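Local atomic coordinates of Non-structural polyprotein (Sindbis virus, PDB entry 4GUA), a protein that carries the nsP2 cysteine protease region joined to nsP3 macro and zinc-binding domains, and probably acts in cleaving the alphavirus replicase polyprotein. Residues 62-67 / 127-132; 140-145 / 233-238. All coordinates share one frame; numbering follows the deposited sequence.

Contact 1 of 2, residues 62-67 / 127-132; sequences KFFGMD and TQLDLQ
Two backbone carbonyls at the end of helix 52-64, those of Lys62 and Phe63, each receive an N-H from segment 127-132. Leu129 N reaches Phe63 O at 2.8 Å, nearly straight and in the carbonyl plane. Gln128 NE2 meets Lys62 O at 2.7 Å. This second bond is more bent, its donor tilted 27° from the carbonyl plane. Gln128 delivers its amide because CG stands anti to the backbone N (chi1 -177°) and the chain stays extended beyond it, side by side with Lys62. The amide is gripped further by Ser140 O at NE2 and Arg137 NH1 at OE1, which should fix its rotation.

The packed part of the contact is apolar: Phe64, Met66, Leu129 and Leu131 are all buried and all touch Phe120 of helix 119-122. Leu129 CD2 approaches the edge of the Phe64 ring, 3.9 Å from CD1, while Phe63 CB lies over the centre of one face of that ring. Leu131 sets CD1 at 3.4 Å from Phe64 O, and its CD1 is also 4.2 Å from Met66 CG, the two side chains crossing at about a right angle. Toward solvent, by contrast, Thr127 is only partly exposed; its CB points away, and what it contributes is its carbonyl O, at the Phe63 ring edge 3.5 Å from CD2.

Gly65, the first residue past the helix, has positive phi, which favours glycine; the contact thus joins a helix C-terminus to a short antiparallel hairpin, 128-129 with 136-137, within the peptidase family C9 region.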
loop_
_atom_site.group_PDB
_atom_site.type_symbol
_atom_site.label_atom_id
_atom_site.label_comp_id
_atom_site.label_asym_id
_atom_site.label_seq_id
_atom_site.Cartn_x
_atom_site.Cartn_y
_atom_site.Cartn_z
ATOM N N LYS A 62 -19.428 9.424 5.924
ATOM C CA LYS A 62 -20.566 9.406 6.829
ATOM C C LYS A 62 -21.857 9.913 6.194
ATOM O O LYS A 62 -22.908 9.338 6.420
ATOM C CB LYS A 62 -20.245 10.194 8.098
ATOM C CG LYS A 62 -19.503 9.383 9.145
ATOM C CD LYS A 62 -20.368 8.226 9.641
ATOM C CE LYS A 62 -19.582 7.235 10.454
ATOM N NZ LYS A 62 -18.818 6.354 9.541
ATOM N N PHE A 63 -21.790 10.986 5.413
ATOM C CA PHE A 63 -22.988 11.522 4.761
ATOM C C PHE A 63 -23.385 10.801 3.470
ATOM O O PHE A 63 -24.553 10.500 3.256
ATOM C CB PHE A 63 -22.826 13.021 4.480
ATOM C CG PHE A 63 -23.128 13.891 5.660
ATOM C CD1 PHE A 63 -22.140 14.218 6.572
ATOM C CD2 PHE A 63 -24.410 14.368 5.872
ATOM C CE1 PHE A 63 -22.425 15.014 7.667
ATOM C CE2 PHE A 63 -24.700 15.158 6.963
ATOM C CZ PHE A 63 -23.706 15.480 7.864
ATOM N N PHE A 64 -22.415 10.596 2.586
ATOM C CA PHE A 64 -22.675 10.023 1.267
ATOM C C PHE A 64 -22.309 8.538 1.085
ATOM O O PHE A 64 -22.465 7.988 -0.004
ATOM C CB PHE A 64 -21.999 10.887 0.209
ATOM C CG PHE A 64 -22.249 12.358 0.403
ATOM C CD1 PHE A 64 -23.539 12.858 0.392
ATOM C CD2 PHE A 64 -21.202 13.234 0.615
ATOM C CE1 PHE A 64 -23.782 14.202 0.579
ATOM C CE2 PHE A 64 -21.442 14.581 0.800
ATOM C CZ PHE A 64 -22.736 15.062 0.780
ATOM N N GLY A 65 -21.816 7.894 2.138
ATOM C CA GLY A 65 -21.427 6.493 2.055
ATOM C C GLY A 65 -20.311 6.162 1.071
ATOM O O GLY A 65 -20.190 5.018 0.629
ATOM N N MET A 66 -19.495 7.154 0.729
ATOM C CA MET A 66 -18.331 6.946 -0.129
ATOM C C MET A 66 -17.184 7.850 0.312
ATOM O O MET A 66 -17.407 8.880 0.951
ATOM C CB MET A 66 -18.680 7.240 -1.578
ATOM C CG MET A 66 -19.559 6.178 -2.216
ATOM S SD MET A 66 -20.064 6.603 -3.889
ATOM C CE MET A 66 -20.354 8.344 -3.660
ATOM N N ASP A 67 -15.955 7.478 -0.027
ATOM C CA ASP A 67 -14.814 8.288 0.380
ATOM C C ASP A 67 -14.473 9.312 -0.710
ATOM O O ASP A 67 -15.149 9.398 -1.730
ATOM C CB ASP A 67 -13.608 7.406 0.758
ATOM C CG ASP A 67 -12.878 6.843 -0.449
ATOM O OD1 ASP A 67 -13.252 7.189 -1.589
ATOM O OD2 ASP A 67 -11.931 6.043 -0.256
ATOM N N THR A 127 -28.704 15.571 5.189
ATOM C CA THR A 127 -29.128 14.302 5.756
ATOM C C THR A 127 -28.116 13.241 5.377
ATOM O O THR A 127 -27.422 13.366 4.368
ATOM C CB THR A 127 -30.527 13.867 5.245
ATOM O OG1 THR A 127 -30.584 13.960 3.812
ATOM C CG2 THR A 127 -31.617 14.721 5.876
ATOM N N GLN A 128 -28.015 12.216 6.214
ATOM C CA GLN A 128 -27.171 11.067 5.932
ATOM C C GLN A 128 -27.882 10.123 4.960
ATOM O O GLN A 128 -29.024 9.724 5.183
ATOM C CB GLN A 128 -26.841 10.345 7.232
ATOM C CG GLN A 128 -25.902 9.180 7.076
ATOM C CD GLN A 128 -25.497 8.603 8.415
ATOM O OE1 GLN A 128 -26.316 8.499 9.317
ATOM N NE2 GLN A 128 -24.235 8.224 8.552
ATOM N N LEU A 129 -27.197 9.761 3.884
ATOM C CA LEU A 129 -27.767 8.880 2.879
ATOM C C LEU A 129 -27.475 7.415 3.173
ATOM O O LEU A 129 -26.355 7.060 3.525
ATOM C CB LEU A 129 -27.199 9.223 1.505
ATOM C CG LEU A 129 -27.887 10.351 0.734
ATOM C CD1 LEU A 129 -28.436 11.399 1.676
ATOM C CD2 LEU A 129 -26.925 10.972 -0.265
ATOM N N ASP A 130 -28.497 6.573 3.068
ATOM C CA ASP A 130 -28.291 5.134 3.039
ATOM C C ASP A 130 -28.349 4.735 1.566
ATOM O O ASP A 130 -29.419 4.759 0.966
ATOM C CB ASP A 130 -29.383 4.408 3.824
ATOM C CG ASP A 130 -29.076 2.927 4.027
ATOM O OD1 ASP A 130 -28.359 2.335 3.190
ATOM O OD2 ASP A 130 -29.565 2.342 5.018
ATOM N N LEU A 131 -27.212 4.367 0.982
ATOM C CA LEU A 131 -27.155 4.102 -0.458
ATOM C C LEU A 131 -27.871 2.817 -0.876
ATOM O O LEU A 131 -28.289 2.669 -2.030
ATOM C CB LEU A 131 -25.706 4.027 -0.929
ATOM C CG LEU A 131 -24.870 5.297 -0.794
ATOM C CD1 LEU A 131 -23.512 5.084 -1.451
ATOM C CD2 LEU A 131 -25.581 6.500 -1.382
ATOM N N GLN A 132 -28.031 1.906 0.073
ATOM C CA GLN A 132 -28.582 0.585 -0.202
ATOM C C GLN A 132 -30.093 0.576 -0.024
ATOM O O GLN A 132 -30.827 0.268 -0.963
ATOM C CB GLN A 132 -27.900 -0.478 0.659
ATOM C CG GLN A 132 -26.415 -0.616 0.347
ATOM C CD GLN A 132 -25.556 0.430 1.050
ATOM O OE1 GLN A 132 -26.062 1.282 1.787
ATOM N NE2 GLN A 132 -24.253 0.394 0.788
#

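Contact 2 of 2, residues 140-145 / 233-238; sequences SAQHNL and YRNHHF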
loop_
_atom_site.group_PDB
_atom_site.type_symbol
_atom_site.label_atom_id
_atom_site.label_comp_id
_atom_site.label_asym_id
_atom_site.label_seq_id
_atom_site.Cartn_x
_atom_site.Cartn_y
_atom_site.Cartn_z
ATOM N N SER A 140 -25.336 10.367 11.776
ATOM C CA SER A 140 -25.054 9.487 12.906
ATOM C C SER A 140 -23.717 8.785 12.726
ATOM O O SER A 140 -23.390 8.320 11.638
ATOM C CB SER A 140 -26.142 8.431 13.054
ATOM O OG SER A 140 -25.731 7.421 13.964
ATOM N N ALA A 141 -22.943 8.707 13.798
ATOM C CA ALA A 141 -21.643 8.056 13.736
ATOM C C ALA A 141 -21.773 6.533 13.644
ATOM O O ALA A 141 -20.792 5.835 13.396
ATOM C CB ALA A 141 -20.815 8.438 14.955
ATOM N N GLN A 142 -22.984 6.021 13.824
ATOM C CA GLN A 142 -23.199 4.577 13.885
ATOM C C GLN A 142 -23.607 3.958 12.554
ATOM O O GLN A 142 -23.870 2.756 12.483
ATOM C CB GLN A 142 -24.246 4.265 14.949
ATOM C CG GLN A 142 -23.778 4.632 16.340
ATOM C CD GLN A 142 -24.856 4.481 17.377
ATOM O OE1 GLN A 142 -25.372 3.389 17.601
ATOM N NE2 GLN A 142 -25.198 5.580 18.030
ATOM N N HIS A 143 -23.635 4.775 11.505
ATOM C CA HIS A 143 -24.070 4.329 10.191
ATOM C C HIS A 143 -23.082 4.729 9.106
ATOM O O HIS A 143 -22.198 5.544 9.343
ATOM C CB HIS A 143 -25.448 4.908 9.897
ATOM C CG HIS A 143 -26.516 4.372 10.796
ATOM N ND1 HIS A 143 -27.461 3.463 10.373
ATOM C CD2 HIS A 143 -26.772 4.597 12.106
ATOM C CE1 HIS A 143 -28.260 3.161 11.379
ATOM N NE2 HIS A 143 -27.861 3.833 12.444
ATOM N N ASN A 144 -23.237 4.152 7.914
ATOM C CA ASN A 144 -22.255 4.321 6.848
ATOM C C ASN A 144 -20.841 4.079 7.388
ATOM O O ASN A 144 -19.940 4.901 7.204
ATOM C CB ASN A 144 -22.375 5.705 6.218
ATOM C CG ASN A 144 -23.532 5.800 5.240
ATOM O OD1 ASN A 144 -24.260 4.832 5.032
ATOM N ND2 ASN A 144 -23.711 6.977 4.638
ATOM N N LEU A 145 -20.672 2.932 8.049
ATOM C CA LEU A 145 -19.416 2.556 8.691
ATOM C C LEU A 145 -18.319 2.152 7.699
ATOM O O LEU A 145 -17.134 2.313 7.981
ATOM C CB LEU A 145 -19.666 1.433 9.712
ATOM C CG LEU A 145 -20.651 1.790 10.841
ATOM C CD1 LEU A 145 -20.924 0.618 11.746
ATOM C CD2 LEU A 145 -20.141 2.943 11.671
ATOM N N TYR A 233 -12.197 1.578 20.478
ATOM C CA TYR A 233 -13.132 1.029 19.510
ATOM C C TYR A 233 -14.471 1.704 19.728
ATOM O O TYR A 233 -14.805 2.030 20.864
ATOM C CB TYR A 233 -13.259 -0.485 19.700
ATOM C CG TYR A 233 -14.153 -1.140 18.691
ATOM C CD1 TYR A 233 -13.660 -1.545 17.459
ATOM C CD2 TYR A 233 -15.495 -1.365 18.965
ATOM C CE1 TYR A 233 -14.484 -2.145 16.518
ATOM C CE2 TYR A 233 -16.326 -1.967 18.030
ATOM C CZ TYR A 233 -15.815 -2.351 16.811
ATOM O OH TYR A 233 -16.635 -2.948 15.884
ATOM N N ARG A 234 -15.222 1.971 18.660
ATOM C CA ARG A 234 -16.586 2.433 18.865
ATOM C C ARG A 234 -17.604 1.551 18.164
ATOM O O ARG A 234 -18.172 0.648 18.777
ATOM C CB ARG A 234 -16.738 3.874 18.359
ATOM C CG ARG A 234 -15.900 4.868 19.105
ATOM C CD ARG A 234 -15.455 6.014 18.207
ATOM N NE ARG A 234 -16.566 6.848 17.761
ATOM C CZ ARG A 234 -16.528 7.651 16.700
ATOM N NH1 ARG A 234 -15.434 7.735 15.955
ATOM N NH2 ARG A 234 -17.597 8.370 16.376
ATOM N N ASN A 235 -17.829 1.817 16.881
ATOM C CA ASN A 235 -18.826 1.080 16.106
ATOM C C ASN A 235 -18.314 0.091 15.061
ATOM O O ASN A 235 -19.089 -0.662 14.485
ATOM C CB ASN A 235 -19.772 2.086 15.463
ATOM C CG ASN A 235 -20.429 2.969 16.489
ATOM O OD1 ASN A 235 -21.093 2.478 17.396
ATOM N ND2 ASN A 235 -20.193 4.268 16.399
ATOM N N HIS A 236 -17.014 0.071 14.811
ATOM C CA HIS A 236 -16.523 -0.726 13.701
ATOM C C HIS A 236 -15.005 -0.652 13.540
ATOM O O HIS A 236 -14.360 0.301 13.998
ATOM C CB HIS A 236 -17.191 -0.237 12.414
ATOM C CG HIS A 236 -17.247 -1.273 11.338
ATOM N ND1 HIS A 236 -16.149 -1.607 10.582
ATOM C CD2 HIS A 236 -18.259 -2.058 10.899
ATOM C CE1 HIS A 236 -16.477 -2.549 9.717
ATOM N NE2 HIS A 236 -17.753 -2.840 9.889
ATOM N N HIS A 237 -14.457 -1.669 12.880
ATOM C CA HIS A 237 -13.028 -1.781 12.651
ATOM C C HIS A 237 -12.557 -0.647 11.748
ATOM O O HIS A 237 -11.634 0.084 12.083
ATOM C CB HIS A 237 -12.704 -3.132 12.017
ATOM C CG HIS A 237 -11.238 -3.420 11.925
ATOM N ND1 HIS A 237 -10.735 -4.592 11.399
ATOM C CD2 HIS A 237 -10.161 -2.687 12.300
ATOM C CE1 HIS A 237 -9.417 -4.568 11.445
ATOM N NE2 HIS A 237 -9.042 -3.425 11.989
ATOM N N PHE A 238 -13.165 -0.531 10.577
ATOM C CA PHE A 238 -12.913 0.610 9.710
ATOM C C PHE A 238 -12.925 1.926 10.481
ATOM O O PHE A 238 -12.041 2.766 10.287
ATOM C CB PHE A 238 -13.946 0.677 8.583
ATOM C CG PHE A 238 -13.567 1.634 7.496
ATOM C CD1 PHE A 238 -13.918 2.976 7.578
ATOM C CD2 PHE A 238 -12.818 1.205 6.412
ATOM C CE1 PHE A 238 -13.552 3.869 6.579
ATOM C CE2 PHE A 238 -12.448 2.087 5.412
ATOM C CZ PHE A 238 -12.813 3.424 5.497
#
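With CG anti to the carbonyl carbon (chi1 -60°), Leu145 brings its branch against His236, whose own CG is anti to the backbone N (chi1 -155°). The two side chains cross obliquely, Leu145 CD1 coming 3.9 Å from His236 CD2. The same CD1 lies 3.5 Å from Asn235 O, and CD2 packs on Asn235 CB at 3.9 Å, so both methyls of Leu145 are used.

Farther along, the Asn235 amide meets the aliphatic part of Gln142, with CG of Gln142 3.6 Å from Asn235 OD1; the two amide planes are only 11° apart. Ala141 CB touches Arg234 NH2 at 3.5 Å, obliquely to the guanidinium, whose NH1 is held by a salt bridge to Asp243. Ala141 O accepts a hydrogen bond from Gln239 NE2, which ties the turn to helix 237-257. Leu145 O reaches Phe238 CD1 at 3.3 Å.

Both backbones are shaped locally. Ser140 to His143 form a type I beta turn, with Ser140 OG accepting from Gln142 N in an ST turn. In segment 233-238, His236, the N-cap residue of helix 237-257, accepts a weak capping bond at ND1 from Phe238 N (3.2 Å).

In the fold
Both segments of contact 1 precede those of contact 2 in the chain, and the two centres are about 13 Å apart. Asn144 joins them directly: its ND2 probably bonds to Leu129 O (2.9 Å), and its backbone O probably accepts from Lys62 NZ (3.0 Å). The loop 140-145 follows strand 136-137, the partner of strand 128-129, so one hairpin region serves both contacts. Segments 62-67, 127-132 and 140-145 all belong to the peptidase family C9 part of the chain. Contact 2 extends this to helix 237-257, which in sequence links neighbouring parallel strands 224-227 and 263-269, packing the protease region against the part built on the seven-stranded mixed sheet, consistent with the methyltransferase-like domain of alphavirus nsP2.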